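F-BAR domain only protein 1 (Danio rerio, PDB 5JP2) probably acts at an early step of clathrin-mediated endocytosis, its mu homology domain binding a peptide of Eps15, and may thereby regulate Bmp signalling. Local coordinates at residues R77-L88 with V128-S136; L185-P196 with T225-L233. All coordinates share one frame; numbering follows the deposited sequence.

Interaction 1 (R77-L88 with V128-S136); sequences RVDHFLPNQKLL and VALLKYQAS
D79 and Q134 meet where the edge strand 80-83 begins its pairing with strand 128-136. The backbone N of D79 gives a hydrogen bond to Q134 O (2.9 Å), in the carbonyl plane. H80 N reaches the same oxygen with a weak bond. Two residues thus face one, which is a classic beta bulge. The D79 carboxylate then takes the backbone N of S136 on OD2 (2.7 Å), from above the carboxylate plane. Beyond the bulge the strands run antiparallel. H80 and L82 form hydrogen-bonded pairs with Q134 and K132, and L82 N to K132 O is 2.8 Å.

The side chains of F81 and P83 lie on the same face as those of L131 and Y133. L131 CD2 comes up at the edge of the F81 ring, 3.8 Å from CD1. V78 CG1 sits over one face of that ring, toward its rim, and also touches Y133 CB at 3.8 Å. Y133 OH is hydrogen-bonded to E25, and K132, on the other face, forms a salt bridge with D46.

At the far end the backbone N of N84 binds L130 O. With CG opposite the backbone N (chi1 174°), ND2 reaches A129 O (3.1 Å), nearly along the C=O axis and in the amide plane. OD1 accepts from L87 N (3.0 Å) in an Asx motif. L87 CD1 then packs on V128 CG1.

D79 OD2 and the N84 amide thus bind main-chain groups at the two ends of a short edge strand. Gripped through both ND2 and OD1, the N84 amide is fixed in its rotation.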
loop_
_atom_site.group_PDB
_atom_site.type_symbol
_atom_site.label_atom_id
_atom_site.label_comp_id
_atom_site.label_asym_id
_atom_site.label_seq_id
_atom_site.Cartn_x
_atom_site.Cartn_y
_atom_site.Cartn_z
ATOM N N ARG B 77 -9.063 9.755 -7.874
ATOM C CA ARG B 77 -8.279 8.700 -8.496
ATOM C C ARG B 77 -8.791 7.301 -8.189
ATOM O O ARG B 77 -8.249 6.337 -8.724
ATOM C CB ARG B 77 -6.810 8.787 -8.070
ATOM C CG ARG B 77 -6.007 9.908 -8.717
ATOM C CD ARG B 77 -4.540 9.778 -8.349
ATOM N NE ARG B 77 -3.688 10.760 -9.008
ATOM C CZ ARG B 77 -2.379 10.602 -9.185
ATOM N NH1 ARG B 77 -1.776 9.495 -8.765
ATOM N NH2 ARG B 77 -1.672 11.543 -9.795
ATOM N N VAL B 78 -9.800 7.155 -7.355
ATOM C CA VAL B 78 -10.301 5.842 -6.979
ATOM C C VAL B 78 -11.433 5.438 -7.907
ATOM O O VAL B 78 -12.353 6.216 -8.165
ATOM C CB VAL B 78 -10.748 5.820 -5.512
ATOM C CG1 VAL B 78 -11.300 4.459 -5.152
ATOM C CG2 VAL B 78 -9.578 6.132 -4.641
ATOM N N ASP B 79 -11.342 4.230 -8.441
ATOM C CA ASP B 79 -12.346 3.747 -9.376
ATOM C C ASP B 79 -13.570 3.175 -8.670
ATOM O O ASP B 79 -14.684 3.297 -9.185
ATOM C CB ASP B 79 -11.731 2.698 -10.303
ATOM C CG ASP B 79 -10.623 3.258 -11.172
ATOM O OD1 ASP B 79 -10.610 4.477 -11.445
ATOM O OD2 ASP B 79 -9.763 2.465 -11.597
ATOM N N HIS B 80 -13.400 2.542 -7.508
ATOM C CA HIS B 80 -14.478 1.761 -6.913
ATOM C C HIS B 80 -14.312 1.639 -5.402
ATOM O O HIS B 80 -13.198 1.476 -4.905
ATOM C CB HIS B 80 -14.529 0.368 -7.543
ATOM C CG HIS B 80 -15.738 -0.424 -7.162
ATOM N ND1 HIS B 80 -17.012 0.098 -7.209
ATOM C CD2 HIS B 80 -15.869 -1.701 -6.735
ATOM C CE1 HIS B 80 -17.877 -0.823 -6.825
ATOM N NE2 HIS B 80 -17.208 -1.923 -6.530
ATOM N N PHE B 81 -15.434 1.680 -4.684
ATOM C CA PHE B 81 -15.479 1.595 -3.228
ATOM C C PHE B 81 -16.383 0.463 -2.779
ATOM O O PHE B 81 -17.463 0.271 -3.335
ATOM C CB PHE B 81 -16.034 2.862 -2.604
ATOM C CG PHE B 81 -15.255 4.083 -2.900
ATOM C CD1 PHE B 81 -14.215 4.465 -2.083
ATOM C CD2 PHE B 81 -15.591 4.882 -3.973
ATOM C CE1 PHE B 81 -13.501 5.612 -2.344
ATOM C CE2 PHE B 81 -14.883 6.029 -4.241
ATOM C CZ PHE B 81 -13.838 6.399 -3.424
ATOM N N LEU B 82 -15.965 -0.253 -1.737
ATOM C CA LEU B 82 -16.809 -1.229 -1.054
ATOM C C LEU B 82 -16.860 -0.916 0.431
ATOM O O LEU B 82 -16.081 -1.462 1.220
ATOM C CB LEU B 82 -16.330 -2.656 -1.276
ATOM C CG LEU B 82 -16.670 -3.236 -2.643
ATOM C CD1 LEU B 82 -16.151 -4.654 -2.757
ATOM C CD2 LEU B 82 -18.168 -3.187 -2.857
ATOM N N PRO B 83 -17.775 -0.051 0.851
ATOM C CA PRO B 83 -17.883 0.274 2.271
ATOM C C PRO B 83 -18.376 -0.911 3.073
ATOM O O PRO B 83 -19.011 -1.827 2.559
ATOM C CB PRO B 83 -18.904 1.410 2.300
ATOM C CG PRO B 83 -19.105 1.806 0.884
ATOM C CD PRO B 83 -18.805 0.630 0.063
ATOM N N ASN B 84 -18.085 -0.879 4.360
ATOM C CA ASN B 84 -18.602 -1.909 5.243
ATOM C C ASN B 84 -20.057 -1.583 5.506
ATOM O O ASN B 84 -20.360 -0.596 6.175
ATOM C CB ASN B 84 -17.806 -1.957 6.544
ATOM C CG ASN B 84 -18.383 -2.916 7.552
ATOM O OD1 ASN B 84 -19.577 -3.144 7.599
ATOM N ND2 ASN B 84 -17.524 -3.496 8.364
ATOM N N GLN B 85 -20.953 -2.429 5.030
ATOM C CA GLN B 85 -22.370 -2.122 5.099
ATOM C C GLN B 85 -22.992 -2.644 6.375
ATOM O O GLN B 85 -24.137 -2.340 6.663
ATOM C CB GLN B 85 -23.094 -2.700 3.890
ATOM C CG GLN B 85 -23.018 -1.829 2.667
ATOM C CD GLN B 85 -23.847 -2.384 1.542
ATOM O OE1 GLN B 85 -23.661 -3.528 1.130
ATOM N NE2 GLN B 85 -24.779 -1.584 1.043
ATOM N N LYS B 86 -22.254 -3.430 7.130
ATOM C CA LYS B 86 -22.662 -3.792 8.471
ATOM C C LYS B 86 -22.672 -2.567 9.381
ATOM O O LYS B 86 -23.602 -2.375 10.166
ATOM C CB LYS B 86 -21.690 -4.839 9.000
ATOM C CG LYS B 86 -21.677 -6.136 8.241
ATOM C CD LYS B 86 -20.656 -7.095 8.845
ATOM C CE LYS B 86 -21.146 -7.873 10.050
ATOM N NZ LYS B 86 -20.004 -8.632 10.661
ATOM N N LEU B 87 -21.612 -1.759 9.328
ATOM C CA LEU B 87 -21.424 -0.668 10.267
ATOM C C LEU B 87 -21.674 0.744 9.740
ATOM O O LEU B 87 -21.702 1.671 10.554
ATOM C CB LEU B 87 -20.007 -0.744 10.823
ATOM C CG LEU B 87 -19.641 -2.116 11.394
ATOM C CD1 LEU B 87 -18.224 -2.164 11.796
ATOM C CD2 LEU B 87 -20.493 -2.445 12.580
ATOM N N LEU B 88 -21.897 0.966 8.448
ATOM C CA LEU B 88 -21.846 2.338 7.960
ATOM C C LEU B 88 -23.082 2.752 7.185
ATOM O O LEU B 88 -23.776 1.935 6.580
ATOM C CB LEU B 88 -20.632 2.580 7.072
ATOM C CG LEU B 88 -19.246 2.403 7.675
ATOM C CD1 LEU B 88 -18.253 2.438 6.552
ATOM C CD2 LEU B 88 -18.957 3.498 8.698
ATOM N N VAL B 128 -11.320 -2.083 13.153
ATOM C CA VAL B 128 -12.545 -2.240 12.381
ATOM C C VAL B 128 -12.275 -1.892 10.923
ATOM O O VAL B 128 -11.714 -0.837 10.627
ATOM C CB VAL B 128 -13.659 -1.348 12.941
ATOM C CG1 VAL B 128 -14.876 -1.471 12.106
ATOM C CG2 VAL B 128 -13.945 -1.737 14.367
ATOM N N ALA B 129 -12.763 -2.730 10.017
ATOM C CA ALA B 129 -12.521 -2.577 8.588
ATOM C C ALA B 129 -13.628 -1.733 7.982
ATOM O O ALA B 129 -14.790 -2.126 7.996
ATOM C CB ALA B 129 -12.434 -3.942 7.913
ATOM N N LEU B 130 -13.280 -0.546 7.513
ATOM C CA LEU B 130 -14.269 0.353 6.939
ATOM C C LEU B 130 -14.484 0.175 5.437
ATOM O O LEU B 130 -15.615 0.298 4.964
ATOM C CB LEU B 130 -13.884 1.795 7.243
ATOM C CG LEU B 130 -13.780 2.117 8.732
ATOM C CD1 LEU B 130 -13.587 3.598 8.961
ATOM C CD2 LEU B 130 -15.016 1.645 9.446
ATOM N N LEU B 131 -13.421 -0.011 4.655
ATOM C CA LEU B 131 -13.551 0.147 3.214
ATOM C C LEU B 131 -12.489 -0.638 2.461
ATOM O O LEU B 131 -11.357 -0.766 2.921
ATOM C CB LEU B 131 -13.457 1.618 2.854
ATOM C CG LEU B 131 -13.655 2.050 1.421
ATOM C CD1 LEU B 131 -15.105 2.304 1.169
ATOM C CD2 LEU B 131 -12.859 3.306 1.217
ATOM N N LYS B 132 -12.873 -1.150 1.288
ATOM C CA LYS B 132 -11.954 -1.653 0.277
ATOM C C LYS B 132 -12.123 -0.804 -0.973
ATOM O O LYS B 132 -13.206 -0.293 -1.237
ATOM C CB LYS B 132 -12.216 -3.112 -0.066
ATOM C CG LYS B 132 -12.334 -4.012 1.118
ATOM C CD LYS B 132 -11.102 -4.014 1.970
ATOM C CE LYS B 132 -11.127 -5.200 2.912
ATOM N NZ LYS B 132 -9.969 -5.210 3.836
ATOM N N TYR B 133 -11.053 -0.633 -1.739
ATOM C CA TYR B 133 -11.150 0.210 -2.919
ATOM C C TYR B 133 -10.054 -0.150 -3.910
ATOM O O TYR B 133 -9.101 -0.852 -3.588
ATOM C CB TYR B 133 -11.113 1.703 -2.555
ATOM C CG TYR B 133 -9.885 2.178 -1.839
ATOM C CD1 TYR B 133 -9.765 2.047 -0.473
ATOM C CD2 TYR B 133 -8.840 2.756 -2.530
ATOM C CE1 TYR B 133 -8.643 2.480 0.188
ATOM C CE2 TYR B 133 -7.713 3.184 -1.880
ATOM C CZ TYR B 133 -7.623 3.051 -0.516
ATOM O OH TYR B 133 -6.500 3.476 0.139
ATOM N N GLN B 134 -10.221 0.338 -5.134
ATOM C CA GLN B 134 -9.436 -0.102 -6.276
ATOM C C GLN B 134 -9.189 1.073 -7.196
ATOM O O GLN B 134 -10.070 1.906 -7.385
ATOM C CB GLN B 134 -10.178 -1.197 -7.033
ATOM C CG GLN B 134 -9.329 -2.239 -7.665
ATOM C CD GLN B 134 -10.168 -3.322 -8.280
ATOM O OE1 GLN B 134 -11.344 -3.115 -8.571
ATOM N NE2 GLN B 134 -9.577 -4.492 -8.473
ATOM N N ALA B 135 -7.990 1.144 -7.760
ATOM C CA ALA B 135 -7.671 2.165 -8.749
ATOM C C ALA B 135 -6.806 1.556 -9.836
ATOM O O ALA B 135 -5.831 0.867 -9.533
ATOM C CB ALA B 135 -6.960 3.356 -8.110
ATOM N N SER B 136 -7.171 1.801 -11.090
ATOM C CA SER B 136 -6.500 1.226 -12.246
ATOM C C SER B 136 -6.138 2.316 -13.226
ATOM O O SER B 136 -6.874 3.292 -13.374
ATOM C CB SER B 136 -7.373 0.208 -12.966
ATOM O OG SER B 136 -7.726 -0.863 -12.122
#

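Interaction 2 (L185-P196 with T225-L233); sequences LDHSATDLQCQP and TLCASWQCL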
loop_
_atom_site.group_PDB
_atom_site.type_symbol
_atom_site.label_atom_id
_atom_site.label_comp_id
_atom_site.label_asym_id
_atom_site.label_seq_id
_atom_site.Cartn_x
_atom_site.Cartn_y
_atom_site.Cartn_z
ATOM N N LEU B 185 16.214 -17.075 -12.998
ATOM C CA LEU B 185 17.195 -17.703 -13.867
ATOM C C LEU B 185 17.381 -19.148 -13.446
ATOM O O LEU B 185 17.626 -19.423 -12.269
ATOM C CB LEU B 185 18.521 -16.954 -13.788
ATOM C CG LEU B 185 19.626 -17.470 -14.687
ATOM C CD1 LEU B 185 19.181 -17.342 -16.119
ATOM C CD2 LEU B 185 20.862 -16.670 -14.448
ATOM N N ASP B 186 17.375 -20.054 -14.413
ATOM C CA ASP B 186 17.455 -21.466 -14.087
ATOM C C ASP B 186 18.863 -21.851 -13.637
ATOM O O ASP B 186 19.839 -21.138 -13.880
ATOM C CB ASP B 186 17.031 -22.289 -15.303
ATOM C CG ASP B 186 16.838 -23.752 -14.987
ATOM O OD1 ASP B 186 16.326 -24.066 -13.894
ATOM O OD2 ASP B 186 17.199 -24.589 -15.836
ATOM N N HIS B 187 18.971 -23.030 -13.023
ATOM C CA HIS B 187 20.253 -23.483 -12.502
ATOM C C HIS B 187 21.165 -24.029 -13.588
ATOM O O HIS B 187 22.296 -24.406 -13.293
ATOM C CB HIS B 187 20.047 -24.531 -11.407
ATOM C CG HIS B 187 19.311 -25.748 -11.863
ATOM N ND1 HIS B 187 19.767 -26.552 -12.882
ATOM C CD2 HIS B 187 18.156 -26.304 -11.434
ATOM C CE1 HIS B 187 18.919 -27.545 -13.070
ATOM N NE2 HIS B 187 17.933 -27.418 -12.203
ATOM N N SER B 188 20.696 -24.105 -14.822
ATOM C CA SER B 188 21.494 -24.552 -15.950
ATOM C C SER B 188 22.280 -23.427 -16.602
ATOM O O SER B 188 22.964 -23.666 -17.597
ATOM C CB SER B 188 20.598 -25.206 -16.995
ATOM O OG SER B 188 19.819 -24.232 -17.656
ATOM N N ALA B 189 22.184 -22.210 -16.085
ATOM C CA ALA B 189 22.839 -21.062 -16.688
ATOM C C ALA B 189 24.288 -20.977 -16.231
ATOM O O ALA B 189 24.622 -21.337 -15.101
ATOM C CB ALA B 189 22.100 -19.776 -16.340
ATOM N N THR B 190 25.158 -20.519 -17.130
ATOM C CA THR B 190 26.584 -20.414 -16.847
ATOM C C THR B 190 27.112 -19.086 -17.365
ATOM O O THR B 190 26.439 -18.378 -18.111
ATOM C CB THR B 190 27.381 -21.548 -17.503
ATOM O OG1 THR B 190 27.074 -21.592 -18.899
ATOM C CG2 THR B 190 27.027 -22.885 -16.882
ATOM N N ASP B 191 28.341 -18.758 -16.959
ATOM C CA ASP B 191 29.035 -17.547 -17.407
ATOM C C ASP B 191 28.284 -16.299 -16.961
ATOM O O ASP B 191 28.028 -15.379 -17.738
ATOM C CB ASP B 191 29.232 -17.555 -18.921
ATOM C CG ASP B 191 30.075 -18.716 -19.386
ATOM O OD1 ASP B 191 29.534 -19.838 -19.466
ATOM O OD2 ASP B 191 31.272 -18.508 -19.673
ATOM N N LEU B 192 27.958 -16.275 -15.681
ATOM C CA LEU B 192 27.156 -15.209 -15.114
ATOM C C LEU B 192 27.966 -13.951 -14.923
ATOM O O LEU B 192 29.006 -13.963 -14.266
ATOM C CB LEU B 192 26.608 -15.640 -13.765
ATOM C CG LEU B 192 25.140 -15.984 -13.692
ATOM C CD1 LEU B 192 24.830 -16.504 -12.314
ATOM C CD2 LEU B 192 24.351 -14.743 -13.986
ATOM N N GLN B 193 27.475 -12.856 -15.470
ATOM C CA GLN B 193 28.055 -11.552 -15.229
ATOM C C GLN B 193 26.921 -10.654 -14.767
ATOM O O GLN B 193 25.845 -10.675 -15.364
ATOM C CB GLN B 193 28.721 -11.042 -16.502
ATOM C CG GLN B 193 29.702 -12.060 -17.055
ATOM C CD GLN B 193 30.048 -11.819 -18.502
ATOM O OE1 GLN B 193 30.811 -10.915 -18.819
ATOM N NE2 GLN B 193 29.485 -12.631 -19.393
ATOM N N CYS B 194 27.163 -9.843 -13.741
ATOM C CA CYS B 194 26.148 -8.928 -13.233
ATOM C C CYS B 194 26.810 -7.607 -12.911
ATOM O O CYS B 194 27.831 -7.572 -12.222
ATOM C CB CYS B 194 25.471 -9.474 -11.979
ATOM S SG CYS B 194 24.788 -11.095 -12.168
ATOM N N GLN B 195 26.206 -6.526 -13.368
ATOM C CA GLN B 195 26.632 -5.210 -12.966
ATOM C C GLN B 195 25.372 -4.477 -12.530
ATOM O O GLN B 195 24.495 -4.237 -13.343
ATOM C CB GLN B 195 27.290 -4.512 -14.149
ATOM C CG GLN B 195 28.478 -5.277 -14.717
ATOM C CD GLN B 195 28.750 -4.926 -16.172
ATOM O OE1 GLN B 195 29.025 -3.775 -16.506
ATOM N NE2 GLN B 195 28.652 -5.925 -17.049
ATOM N N PRO B 196 25.274 -4.092 -11.255
ATOM C CA PRO B 196 26.110 -4.401 -10.099
ATOM C C PRO B 196 25.996 -5.870 -9.704
ATOM O O PRO B 196 25.212 -6.574 -10.319
ATOM C CB PRO B 196 25.552 -3.464 -9.017
ATOM C CG PRO B 196 24.246 -3.073 -9.463
ATOM C CD PRO B 196 24.267 -3.073 -10.941
ATOM N N THR B 225 20.362 1.858 -13.138
ATOM C CA THR B 225 20.345 0.846 -14.178
ATOM C C THR B 225 21.081 -0.376 -13.657
ATOM O O THR B 225 21.903 -0.268 -12.754
ATOM C CB THR B 225 20.992 1.354 -15.459
ATOM O OG1 THR B 225 20.955 0.323 -16.440
ATOM C CG2 THR B 225 22.425 1.704 -15.200
ATOM N N LEU B 226 20.736 -1.547 -14.181
ATOM C CA LEU B 226 21.429 -2.774 -13.810
ATOM C C LEU B 226 21.246 -3.797 -14.923
ATOM O O LEU B 226 20.311 -3.706 -15.718
ATOM C CB LEU B 226 20.918 -3.326 -12.477
ATOM C CG LEU B 226 19.429 -3.650 -12.332
ATOM C CD1 LEU B 226 19.104 -5.038 -12.836
ATOM C CD2 LEU B 226 18.946 -3.487 -10.903
ATOM N N CYS B 227 22.137 -4.785 -14.965
ATOM C CA CYS B 227 22.087 -5.744 -16.059
ATOM C C CYS B 227 22.784 -7.038 -15.676
ATOM O O CYS B 227 23.595 -7.088 -14.751
ATOM C CB CYS B 227 22.731 -5.188 -17.316
ATOM S SG CYS B 227 24.439 -4.946 -17.084
ATOM N N ALA B 228 22.469 -8.080 -16.431
ATOM C CA ALA B 228 23.060 -9.387 -16.220
ATOM C C ALA B 228 23.103 -10.125 -17.544
ATOM O O ALA B 228 22.302 -9.856 -18.438
ATOM C CB ALA B 228 22.274 -10.197 -15.193
ATOM N N SER B 229 24.043 -11.061 -17.655
ATOM C CA SER B 229 24.202 -11.889 -18.839
ATOM C C SER B 229 24.629 -13.281 -18.417
ATOM O O SER B 229 25.240 -13.461 -17.364
ATOM C CB SER B 229 25.238 -11.321 -19.794
ATOM O OG SER B 229 26.483 -11.250 -19.136
ATOM N N TRP B 230 24.312 -14.264 -19.250
ATOM C CA TRP B 230 24.655 -15.650 -18.970
ATOM C C TRP B 230 24.642 -16.431 -20.277
ATOM O O TRP B 230 24.321 -15.893 -21.340
ATOM C CB TRP B 230 23.676 -16.250 -17.965
ATOM C CG TRP B 230 22.264 -16.223 -18.452
ATOM C CD1 TRP B 230 21.616 -17.201 -19.134
ATOM C CD2 TRP B 230 21.332 -15.157 -18.297
ATOM N NE1 TRP B 230 20.337 -16.811 -19.418
ATOM C CE2 TRP B 230 20.136 -15.559 -18.907
ATOM C CE3 TRP B 230 21.388 -13.903 -17.688
ATOM C CZ2 TRP B 230 19.013 -14.755 -18.933
ATOM C CZ3 TRP B 230 20.278 -13.111 -17.713
ATOM C CH2 TRP B 230 19.103 -13.537 -18.332
ATOM N N GLN B 231 24.985 -17.714 -20.191
ATOM C CA GLN B 231 24.944 -18.620 -21.328
ATOM C C GLN B 231 24.012 -19.760 -20.976
ATOM O O GLN B 231 23.991 -20.215 -19.832
ATOM C CB GLN B 231 26.316 -19.191 -21.687
ATOM C CG GLN B 231 27.231 -18.223 -22.400
ATOM C CD GLN B 231 28.641 -18.756 -22.511
ATOM O OE1 GLN B 231 28.891 -19.929 -22.236
ATOM N NE2 GLN B 231 29.582 -17.883 -22.848
ATOM N N CYS B 232 23.236 -20.212 -21.955
ATOM C CA CYS B 232 22.294 -21.305 -21.759
ATOM C C CYS B 232 22.392 -22.243 -22.950
ATOM O O CYS B 232 22.175 -21.823 -24.090
ATOM C CB CYS B 232 20.867 -20.779 -21.596
ATOM S SG CYS B 232 19.888 -21.671 -20.378
ATOM N N LEU B 233 22.714 -23.512 -22.686
ATOM C CA LEU B 233 22.946 -24.454 -23.775
ATOM C C LEU B 233 21.707 -24.633 -24.641
ATOM O O LEU B 233 21.827 -24.865 -25.847
ATOM C CB LEU B 233 23.406 -25.802 -23.219
#
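The W230 side chain has CG between its backbone N and carbonyl carbon (chi1 60°), and L185 runs its CG opposite the backbone N (chi1 -178°). These torsions bring L185 CD1 over one face of the indole, 3.5 Å from the centroid of the five-membered ring and 16° off its normal. This is a CH-pi contact. A189 CB adds a contact to W230 CD1 at 3.8 Å. T158 and V160 of strand 157-166 and L183 of strand 179-184 also pack on the W230 side chain. Replacing W230 by an alanine is likely to take away the ring face under L185 CD1 and open a gap between L185, A189 and L183.

The backbones pair as antiparallel strands. T190 and Q231 exchange two hydrogen bonds, with Q231 N to T190 O at 2.6 Å. Q193 with S229 and Q195 with C227 do the same. The register slips by one residue between T190 and Q193, where the chain turns a corner at D191. T190 OG1 donates to D191 OD1 (3.1 Å) on its anti lone pair. C194 SG meets A228 CB at 4.0 Å on the opposite face from Q193 and Q195. Past them, the ring of P196, which follows a cis peptide bond, sets CD against L226 CB (3.7 Å).

L185, just after strand 179-184, brings the mixed sheet against W230. The pairing itself is an antiparallel ladder with a beta bulge, strand 192-195 being outermost, within this chain, in a four-stranded sheet of the mu homology domain.

Interaction 1 is complete along the chain before interaction 2 begins. Their centres lie 44 Å apart, on opposite sides of the chain's centre, and their nearest atoms are about 24 Å apart. They do not touch. Interaction 2 lies much farther out, its centre 31 Å from that of the chain against 15 Å for interaction 1. Strand 80-83 ends the nine-stranded mixed sheet, while strand 192-195 ends a four-stranded antiparallel one. The mixed sheet links the two regions: it contains strand 125-137 of interaction 1 and strand 179-184, which leads into interaction 2. Both contacts hold a short outermost strand, within this chain, to a long neighbour in one elongated mu homology domain.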